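Local coordinates for myosin regulatory light chain (Physarum polycephalum, PDB 2BL0), which binds a calcium ion in one of its EF-hands and serves as a regulatory light chain in the regulatory domain of myosin II, at residues C[2-7]-C[73-78]; C[10-15]-C[21-26]; C[46-51]-C[57-62]. One frame throughout, in Å; residues are numbered along the deposited sequence.

Interaction 1. Residues C[2-7]-C[73-78]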
loop_
_atom_site.group_PDB
_atom_site.type_symbol
_atom_site.label_atom_id
_atom_site.label_comp_id
_atom_site.label_asym_id
_atom_site.label_seq_id
_atom_site.Cartn_x
_atom_site.Cartn_y
_atom_site.Cartn_z
ATOM N N ASP C 2 17.977 9.454 4.765
ATOM C CA ASP C 2 17.639 8.104 4.273
ATOM C C ASP C 2 18.456 6.986 4.961
ATOM O O ASP C 2 19.686 7.079 5.089
ATOM C CB ASP C 2 17.819 8.018 2.753
ATOM C CG ASP C 2 17.413 6.680 2.193
ATOM O OD1 ASP C 2 18.312 5.863 1.934
ATOM O OD2 ASP C 2 16.228 6.366 1.958
ATOM N N ASP C 3 17.757 5.926 5.375
ATOM C CA ASP C 3 18.364 4.802 6.101
ATOM C C ASP C 3 19.239 3.883 5.230
ATOM O O ASP C 3 20.206 3.296 5.719
ATOM C CB ASP C 3 17.282 3.948 6.778
ATOM C CG ASP C 3 16.581 4.674 7.927
ATOM O OD1 ASP C 3 17.083 5.722 8.389
ATOM O OD2 ASP C 3 15.515 4.261 8.437
ATOM N N GLN C 4 18.856 3.719 3.969
ATOM C CA GLN C 4 19.648 2.968 2.994
ATOM C C GLN C 4 21.034 3.585 2.841
ATOM O O GLN C 4 22.037 2.887 2.918
ATOM C CB GLN C 4 18.941 2.961 1.630
ATOM C CG GLN C 4 18.836 1.612 0.945
ATOM C CD GLN C 4 17.508 1.450 0.206
ATOM O OE1 GLN C 4 16.764 0.493 0.453
ATOM N NE2 GLN C 4 17.199 2.398 -0.687
ATOM N N VAL C 5 21.074 4.898 2.644
ATOM C CA VAL C 5 22.324 5.621 2.439
ATOM C C VAL C 5 23.229 5.474 3.661
ATOM O O VAL C 5 24.419 5.232 3.513
ATOM C CB VAL C 5 22.083 7.124 2.151
ATOM C CG1 VAL C 5 23.416 7.912 2.134
ATOM C CG2 VAL C 5 21.339 7.305 0.824
ATOM N N SER C 6 22.668 5.611 4.862
ATOM C CA SER C 6 23.490 5.504 6.066
ATOM C C SER C 6 24.089 4.110 6.200
ATOM O O SER C 6 25.238 3.962 6.588
ATOM C CB SER C 6 22.700 5.884 7.314
ATOM O OG SER C 6 21.639 4.977 7.518
ATOM N N GLU C 7 23.318 3.095 5.834
ATOM C CA GLU C 7 23.793 1.732 5.868
ATOM C C GLU C 7 24.913 1.522 4.826
ATOM O O GLU C 7 25.925 0.865 5.092
ATOM C CB GLU C 7 22.640 0.786 5.582
ATOM C CG GLU C 7 23.015 -0.659 5.734
ATOM C CD GLU C 7 21.821 -1.575 5.721
ATOM O OE1 GLU C 7 21.087 -1.586 4.701
ATOM O OE2 GLU C 7 21.639 -2.291 6.719
ATOM N N LYS C 73 18.044 -0.271 -4.710
ATOM C CA LYS C 73 17.221 0.885 -4.316
ATOM C C LYS C 73 15.787 0.521 -3.956
ATOM O O LYS C 73 15.173 1.201 -3.137
ATOM C CB LYS C 73 17.205 1.985 -5.379
ATOM C CG LYS C 73 16.872 1.530 -6.817
ATOM C CD LYS C 73 16.573 2.721 -7.740
ATOM C CE LYS C 73 16.044 2.284 -9.116
ATOM N NZ LYS C 73 15.561 0.865 -9.181
ATOM N N GLN C 74 15.256 -0.531 -4.569
ATOM C CA GLN C 74 13.887 -0.959 -4.284
ATOM C C GLN C 74 13.762 -1.917 -3.107
ATOM O O GLN C 74 12.653 -2.247 -2.701
ATOM C CB GLN C 74 13.258 -1.567 -5.530
ATOM C CG GLN C 74 13.317 -0.644 -6.748
ATOM C CD GLN C 74 12.971 0.808 -6.417
ATOM O OE1 GLN C 74 11.987 1.084 -5.728
ATOM N NE2 GLN C 74 13.769 1.733 -6.923
ATOM N N THR C 75 14.886 -2.342 -2.525
ATOM C CA THR C 75 14.793 -3.097 -1.278
ATOM C C THR C 75 14.355 -2.175 -0.151
ATOM O O THR C 75 14.451 -0.945 -0.261
ATOM C CB THR C 75 16.130 -3.750 -0.871
ATOM O OG1 THR C 75 17.107 -2.730 -0.605
ATOM C CG2 THR C 75 16.688 -4.599 -2.001
ATOM N N THR C 76 13.895 -2.778 0.940
ATOM C CA THR C 76 13.541 -2.045 2.144
ATOM C C THR C 76 14.286 -2.620 3.342
ATOM O O THR C 76 15.006 -3.622 3.232
ATOM C CB THR C 76 12.004 -2.147 2.416
ATOM O OG1 THR C 76 11.647 -3.521 2.651
ATOM C CG2 THR C 76 11.177 -1.695 1.217
ATOM N N SER C 77 14.095 -1.988 4.489
ATOM C CA SER C 77 14.624 -2.512 5.753
ATOM C C SER C 77 13.972 -3.853 6.098
ATOM O O SER C 77 12.927 -4.231 5.531
ATOM C CB SER C 77 14.428 -1.525 6.910
ATOM O OG SER C 77 13.325 -0.660 6.691
ATOM N N GLU C 78 14.602 -4.578 7.021
ATOM C CA GLU C 78 14.100 -5.889 7.420
ATOM C C GLU C 78 12.717 -5.772 8.035
ATOM O O GLU C 78 11.858 -6.615 7.786
ATOM C CB GLU C 78 15.039 -6.550 8.422
ATOM C CG GLU C 78 14.766 -8.034 8.644
ATOM C CD GLU C 78 15.696 -8.653 9.669
ATOM O OE1 GLU C 78 16.773 -8.074 9.924
ATOM O OE2 GLU C 78 15.348 -9.719 10.225
#
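Gln-4 reaches from the first helix of an EF-hand, helix 3-15, to the connector that runs from helix 61-72 to helix 78-87. This connector joins the two EF-hand pairs of the light chain. Gln-4 carries nearly all of the contact on the helix side, and its flat amide is the part that meets the connector backbone. Its chain leaves the staggered values at two bonds (chi1 -132°, chi2 143°), and the bend carries the amide across to residues 73-75. The two ends of the amide meet different carbonyls. NE2 of Gln-4 gives a weak hydrogen bond to O of Lys-73, at 3.4 Å. OE1 of Gln-4 lies 2.8 Å from O of Thr-75. Both of these oxygens are acceptors, so this is no bond, which may mean that the turn of this amide is uncertain. The side chain of Thr-75 crosses that of Gln-4 at a slant, with OG1 of Thr-75 3.4 Å from OE1 of Gln-4. That hydroxyl is hydrogen-bonded to the carbonyl of Met-72, at the end of helix 61-72. A neighbouring chain of another protein packs on Thr-75 and Thr-76, and a polar side chain of it is hydrogen-bonded to OG1 of Thr-76.

The start of helix 3-15 is secured beside this contact. Asp-2 is its N-cap, and OD1 of Asp-2 accepts from N of Val-5 at 3.0 Å. The next residue, Asp-3, takes two donors on its O, both from the same face of the carbonyl plane. One is the backbone N of Glu-7. The other is OG of Ser-6, 2.8 Å from O of Asp-3.

Interaction 2. Residues C[10-15]-C[21-26]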
loop_
_atom_site.group_PDB
_atom_site.type_symbol
_atom_site.label_atom_id
_atom_site.label_comp_id
_atom_site.label_asym_id
_atom_site.label_seq_id
_atom_site.Cartn_x
_atom_site.Cartn_y
_atom_site.Cartn_z
ATOM N N GLU C 10 27.994 3.179 6.213
ATOM C CA GLU C 10 28.583 2.370 7.274
ATOM C C GLU C 10 29.396 1.214 6.684
ATOM O O GLU C 10 30.499 0.941 7.130
ATOM C CB GLU C 10 27.500 1.865 8.244
ATOM C CG GLU C 10 26.949 2.960 9.140
ATOM C CD GLU C 10 25.686 2.576 9.896
ATOM O OE1 GLU C 10 25.163 1.466 9.685
ATOM O OE2 GLU C 10 25.213 3.406 10.711
ATOM N N ALA C 11 28.859 0.565 5.653
ATOM C CA ALA C 11 29.548 -0.533 4.983
ATOM C C ALA C 11 30.818 -0.045 4.328
ATOM O O ALA C 11 31.863 -0.672 4.443
ATOM C CB ALA C 11 28.655 -1.185 3.960
ATOM N N PHE C 12 30.721 1.065 3.592
ATOM C CA PHE C 12 31.888 1.632 2.935
ATOM C C PHE C 12 32.993 1.919 3.973
ATOM O O PHE C 12 34.183 1.662 3.742
ATOM C CB PHE C 12 31.505 2.913 2.193
ATOM C CG PHE C 12 32.644 3.527 1.426
ATOM C CD1 PHE C 12 32.924 3.114 0.137
ATOM C CD2 PHE C 12 33.435 4.501 2.011
ATOM C CE1 PHE C 12 33.989 3.684 -0.569
ATOM C CE2 PHE C 12 34.503 5.065 1.330
ATOM C CZ PHE C 12 34.771 4.654 0.030
ATOM N N GLU C 13 32.588 2.474 5.107
ATOM C CA GLU C 13 33.525 2.801 6.179
ATOM C C GLU C 13 34.240 1.531 6.669
ATOM O O GLU C 13 35.440 1.557 6.927
ATOM C CB GLU C 13 32.814 3.509 7.338
ATOM C CG GLU C 13 32.464 4.963 7.051
ATOM C CD GLU C 13 33.671 5.780 6.656
ATOM O OE1 GLU C 13 34.535 6.030 7.516
ATOM O OE2 GLU C 13 33.761 6.143 5.471
ATOM N N LEU C 14 33.516 0.425 6.783
ATOM C CA LEU C 14 34.138 -0.842 7.201
ATOM C C LEU C 14 35.116 -1.310 6.149
ATOM O O LEU C 14 36.176 -1.848 6.476
ATOM C CB LEU C 14 33.101 -1.959 7.428
ATOM C CG LEU C 14 32.263 -1.931 8.694
ATOM C CD1 LEU C 14 31.532 -3.271 8.834
ATOM C CD2 LEU C 14 33.103 -1.641 9.940
ATOM N N PHE C 15 34.783 -1.085 4.877
ATOM C CA PHE C 15 35.662 -1.465 3.774
ATOM C C PHE C 15 36.858 -0.504 3.606
ATOM O O PHE C 15 37.758 -0.777 2.797
ATOM C CB PHE C 15 34.888 -1.543 2.453
ATOM C CG PHE C 15 33.679 -2.467 2.489
ATOM C CD1 PHE C 15 33.603 -3.545 3.381
ATOM C CD2 PHE C 15 32.616 -2.251 1.632
ATOM C CE1 PHE C 15 32.498 -4.354 3.423
ATOM C CE2 PHE C 15 31.515 -3.069 1.658
ATOM C CZ PHE C 15 31.447 -4.123 2.543
ATOM N N GLY C 21 39.498 7.225 2.734
ATOM C CA GLY C 21 38.343 7.784 2.065
ATOM C C GLY C 21 38.067 7.161 0.703
ATOM O O GLY C 21 37.145 7.586 0.023
ATOM N N PHE C 22 38.831 6.136 0.320
ATOM C CA PHE C 22 38.610 5.449 -0.966
ATOM C C PHE C 22 39.168 4.033 -0.966
ATOM O O PHE C 22 40.036 3.700 -0.148
ATOM C CB PHE C 22 39.169 6.270 -2.145
ATOM C CG PHE C 22 40.639 6.546 -2.046
ATOM C CD1 PHE C 22 41.566 5.603 -2.466
ATOM C CD2 PHE C 22 41.099 7.750 -1.529
ATOM C CE1 PHE C 22 42.950 5.853 -2.344
ATOM C CE2 PHE C 22 42.467 7.999 -1.401
ATOM C CZ PHE C 22 43.389 7.060 -1.822
ATOM N N ILE C 23 38.673 3.205 -1.887
ATOM C CA ILE C 23 39.064 1.806 -2.003
ATOM C C ILE C 23 39.808 1.595 -3.284
ATOM O O ILE C 23 39.256 1.810 -4.364
ATOM C CB ILE C 23 37.843 0.888 -1.995
ATOM C CG1 ILE C 23 36.999 1.127 -0.736
ATOM C CG2 ILE C 23 38.293 -0.587 -2.158
ATOM C CD1 ILE C 23 35.660 0.434 -0.758
ATOM N N THR C 24 41.050 1.141 -3.163
ATOM C CA THR C 24 41.874 0.805 -4.302
ATOM C C THR C 24 41.697 -0.664 -4.643
ATOM O O THR C 24 41.106 -1.408 -3.869
ATOM C CB THR C 24 43.358 1.066 -3.989
ATOM O OG1 THR C 24 43.754 0.276 -2.863
ATOM C CG2 THR C 24 43.586 2.494 -3.539
ATOM N N LYS C 25 42.235 -1.093 -5.786
ATOM C CA LYS C 25 42.225 -2.511 -6.145
ATOM C C LYS C 25 42.922 -3.332 -5.072
ATOM O O LYS C 25 42.395 -4.341 -4.649
ATOM C CB LYS C 25 42.883 -2.784 -7.497
ATOM C CG LYS C 25 41.950 -2.601 -8.659
ATOM C CD LYS C 25 42.569 -3.092 -9.961
ATOM C CE LYS C 25 41.611 -2.893 -11.113
ATOM N NZ LYS C 25 41.996 -3.731 -12.300
ATOM N N GLU C 26 44.105 -2.877 -4.667
ATOM C CA GLU C 26 44.869 -3.434 -3.550
ATOM C C GLU C 26 44.003 -3.565 -2.279
ATOM O O GLU C 26 43.965 -4.625 -1.628
ATOM C CB GLU C 26 46.078 -2.521 -3.303
ATOM C CG GLU C 26 47.120 -3.014 -2.328
ATOM C CD GLU C 26 47.983 -4.158 -2.850
ATOM O OE1 GLU C 26 48.339 -4.217 -4.050
ATOM O OE2 GLU C 26 48.318 -5.008 -2.016
#
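Phe-12 lays its ring beside the end of the Ile-23 side chain, with CE1 of Phe-12 3.7 Å from CD1 of Ile-23. The methyl approaches the ring obliquely, and the two side chains run past each other in opposite directions. CG of Phe-12 stands anti to the backbone N (chi1 -177°), which carries the ring from the helix to the strand. The far end of the ring reaches the loop backbone. CZ of Phe-12 lies 3.8 Å from O of Gly-21, which sits at the ring edge near its plane. CA of Phe-22 touches the same CZ. A second helix residue shares the isoleucine methyl: CB of Phe-15 is 3.8 Å from CD1 of Ile-23. The contact is buried and mostly apolar, with no hydrogen bond between the two segments. Replacing Phe-12 by an alanine would probably open a gap beside CD1 of Ile-23 and take from Phe-61 its edge-to-face partner.

The contact joins the entering helix of an EF-hand to the short strand of its loop. Gly-21 has a positive phi (90°), where a side chain would strike the preceding carbonyl, and its N is hydrogen-bonded to OD2 of Asp-16. Strand 22-24 pairs antiparallel with 58-60, and Phe-22 packs on Lys-58 there. Phe-12 also meets Phe-61 of helix 61-72 edge-to-face, while Phe-15 packs on Val-31 and Ile-23 on Leu-28 of helix 25-35.

Interaction 3. Residues C[46-51]-C[57-62]. With CA (calcium ion), chain E.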
loop_
_atom_site.group_PDB
_atom_site.type_symbol
_atom_site.label_atom_id
_atom_site.label_comp_id
_atom_site.label_asym_id
_atom_site.label_seq_id
_atom_site.Cartn_x
_atom_site.Cartn_y
_atom_site.Cartn_z
ATOM N N GLU C 46 35.815 -6.907 -12.930
ATOM C CA GLU C 46 34.454 -6.454 -13.253
ATOM C C GLU C 46 33.841 -5.709 -12.069
ATOM O O GLU C 46 33.279 -4.635 -12.235
ATOM C CB GLU C 46 33.582 -7.658 -13.625
ATOM C CG GLU C 46 32.094 -7.424 -13.815
ATOM C CD GLU C 46 31.362 -8.729 -14.119
ATOM O OE1 GLU C 46 31.393 -9.665 -13.277
ATOM O OE2 GLU C 46 30.775 -8.838 -15.212
ATOM N N MET C 47 33.972 -6.267 -10.870
ATOM C CA MET C 47 33.337 -5.655 -9.700
ATOM C C MET C 47 34.033 -4.335 -9.360
ATOM O O MET C 47 33.378 -3.369 -8.980
ATOM C CB MET C 47 33.263 -6.613 -8.502
ATOM C CG MET C 47 34.459 -6.596 -7.518
ATOM S SD MET C 47 34.312 -7.841 -6.231
ATOM C CE MET C 47 33.282 -7.049 -5.122
ATOM N N PHE C 48 35.356 -4.279 -9.527
ATOM C CA PHE C 48 36.083 -3.057 -9.208
ATOM C C PHE C 48 35.679 -1.940 -10.177
ATOM O O PHE C 48 35.404 -0.811 -9.771
ATOM C CB PHE C 48 37.610 -3.240 -9.201
ATOM C CG PHE C 48 38.328 -2.010 -8.721
ATOM C CD1 PHE C 48 38.505 -1.781 -7.362
ATOM C CD2 PHE C 48 38.743 -1.044 -9.618
ATOM C CE1 PHE C 48 39.096 -0.616 -6.907
ATOM C CE2 PHE C 48 39.327 0.128 -9.176
ATOM C CZ PHE C 48 39.511 0.340 -7.810
ATOM N N ASN C 49 35.631 -2.289 -11.450
ATOM C CA ASN C 49 35.310 -1.346 -12.498
ATOM C C ASN C 49 33.857 -0.901 -12.394
ATOM O O ASN C 49 33.560 0.229 -12.718
ATOM C CB ASN C 49 35.605 -1.938 -13.881
ATOM C CG ASN C 49 37.115 -2.214 -14.124
ATOM O OD1 ASN C 49 37.454 -3.065 -14.937
ATOM N ND2 ASN C 49 38.006 -1.494 -13.429
ATOM N N GLU C 50 32.959 -1.777 -11.934
ATOM C CA GLU C 50 31.545 -1.401 -11.727
ATOM C C GLU C 50 31.471 -0.261 -10.712
ATOM O O GLU C 50 30.688 0.693 -10.867
ATOM C CB GLU C 50 30.737 -2.591 -11.153
ATOM C CG GLU C 50 30.322 -3.646 -12.159
ATOM C CD GLU C 50 29.673 -4.874 -11.539
ATOM O OE1 GLU C 50 29.809 -5.104 -10.310
ATOM O OE2 GLU C 50 29.020 -5.625 -12.304
ATOM N N ALA C 51 32.279 -0.381 -9.658
ATOM C CA ALA C 51 32.230 0.559 -8.534
ATOM C C ALA C 51 32.985 1.839 -8.858
ATOM O O ALA C 51 32.539 2.926 -8.511
ATOM C CB ALA C 51 32.811 -0.080 -7.303
ATOM N N GLY C 57 41.001 4.300 -10.611
ATOM C CA GLY C 57 41.638 3.337 -9.714
ATOM C C GLY C 57 41.302 3.457 -8.224
ATOM O O GLY C 57 41.892 2.753 -7.377
ATOM N N LYS C 58 40.361 4.336 -7.908
ATOM C CA LYS C 58 39.965 4.624 -6.526
ATOM C C LYS C 58 38.440 4.751 -6.423
ATOM O O LYS C 58 37.859 5.591 -7.085
ATOM C CB LYS C 58 40.599 5.935 -6.067
ATOM C CG LYS C 58 42.130 5.925 -5.963
ATOM C CD LYS C 58 42.625 7.268 -5.435
ATOM C CE LYS C 58 44.121 7.309 -5.267
ATOM N NZ LYS C 58 44.794 7.684 -6.516
ATOM N N ILE C 59 37.792 3.922 -5.607
ATOM C CA ILE C 59 36.350 3.958 -5.408
ATOM C C ILE C 59 36.052 4.929 -4.263
ATOM O O ILE C 59 36.391 4.649 -3.116
ATOM C CB ILE C 59 35.787 2.550 -5.032
ATOM C CG1 ILE C 59 36.136 1.485 -6.080
ATOM C CG2 ILE C 59 34.248 2.646 -4.814
ATOM C CD1 ILE C 59 35.898 0.047 -5.627
ATOM N N GLN C 60 35.447 6.068 -4.582
ATOM C CA GLN C 60 34.994 7.029 -3.571
ATOM C C GLN C 60 33.641 6.575 -3.032
ATOM O O GLN C 60 32.922 5.847 -3.706
ATOM C CB GLN C 60 34.827 8.433 -4.158
ATOM C CG GLN C 60 35.974 8.969 -5.039
ATOM C CD GLN C 60 37.330 8.957 -4.359
ATOM O OE1 GLN C 60 38.361 8.716 -5.023
ATOM N NE2 GLN C 60 37.353 9.222 -3.048
ATOM N N PHE C 61 33.253 7.046 -1.850
ATOM C CA PHE C 61 31.925 6.725 -1.360
ATOM C C PHE C 61 30.802 7.047 -2.369
ATOM O O PHE C 61 29.960 6.202 -2.610
ATOM C CB PHE C 61 31.608 7.363 0.005
ATOM C CG PHE C 61 30.201 7.097 0.445
ATOM C CD1 PHE C 61 29.770 5.791 0.610
ATOM C CD2 PHE C 61 29.285 8.133 0.615
ATOM C CE1 PHE C 61 28.470 5.508 0.964
ATOM C CE2 PHE C 61 27.977 7.855 0.979
ATOM C CZ PHE C 61 27.569 6.530 1.147
ATOM N N PRO C 62 30.725 8.255 -2.941
ATOM C CA PRO C 62 29.630 8.511 -3.898
ATOM C C PRO C 62 29.543 7.511 -5.059
ATOM O O PRO C 62 28.435 7.246 -5.521
ATOM C CB PRO C 62 29.894 9.924 -4.383
ATOM C CG PRO C 62 30.632 10.586 -3.209
ATOM C CD PRO C 62 31.495 9.484 -2.646
HETATM CA CA CA E . 36.913 6.638 -8.904
#
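The calcium-binding EF-hand of this chain is closed here, where its entering helix 41-51 packs on strand 58-60 of the loop. Ile-59 points toward the helix and meets two side chains one turn apart. CD1 of Ile-59 lies 3.5 Å from CE1 of Phe-48, oblique to the ring, and equally 3.5 Å from CB of Ala-51. CG1 of Ile-59 stands anti to the carbonyl carbon (chi1 -56°), and its end methyl enters the angle between ring and alanine. The far end of the Phe-48 ring meets the loop backbone edge-on: CZ of Phe-48 is 3.4 Å from O of Gly-57, which lies near the ring plane. Gly-57 has a positive phi (87°), where any side chain would jam against the carbonyl before it. Its N is hydrogen-bonded to OD2 of Asp-52, a calcium ligand, so the turn of the loop is tied to the site.

The next residue, Lys-58, gives its backbone carbonyl to the metal. O of Lys-58 binds calcium at 2.3 Å, and Asp-52, Thr-54, Asn-56 and Glu-63 complete the protein ligands. Lys-58 immediately precedes Ile-59, so the packing and the metal site share one short strand. N of Gln-60 is hydrogen-bonded to OE1 of Glu-63, an oxygen that also binds calcium.

Phe-48 also packs on Lys-25 and Leu-28 of helix 25-35, while Ile-59 touches Phe-64 and Ala-51 touches Met-67, both on helix 61-72. Ile-59 is paired through its backbone with Ile-23 of strand 22-24.

From the N terminus, helix 3-15 opens two contacts. Its start belongs to interaction 1, and its end to interaction 2, which soon closes the short loop of the first EF-hand. The chain then passes through helix 25-35 into helix 41-51. There interaction 3 closes the loop of the second EF-hand in the same way. Interactions 2 and 3 follow in series, their centres about 10 Å apart, and strands 22-24 and 58-60 join them in one antiparallel sheet. Interaction 1 closes last, after helix 61-72, and spans both. It ties the beginning of the EF-hand pair to the connector that leads to the second pair.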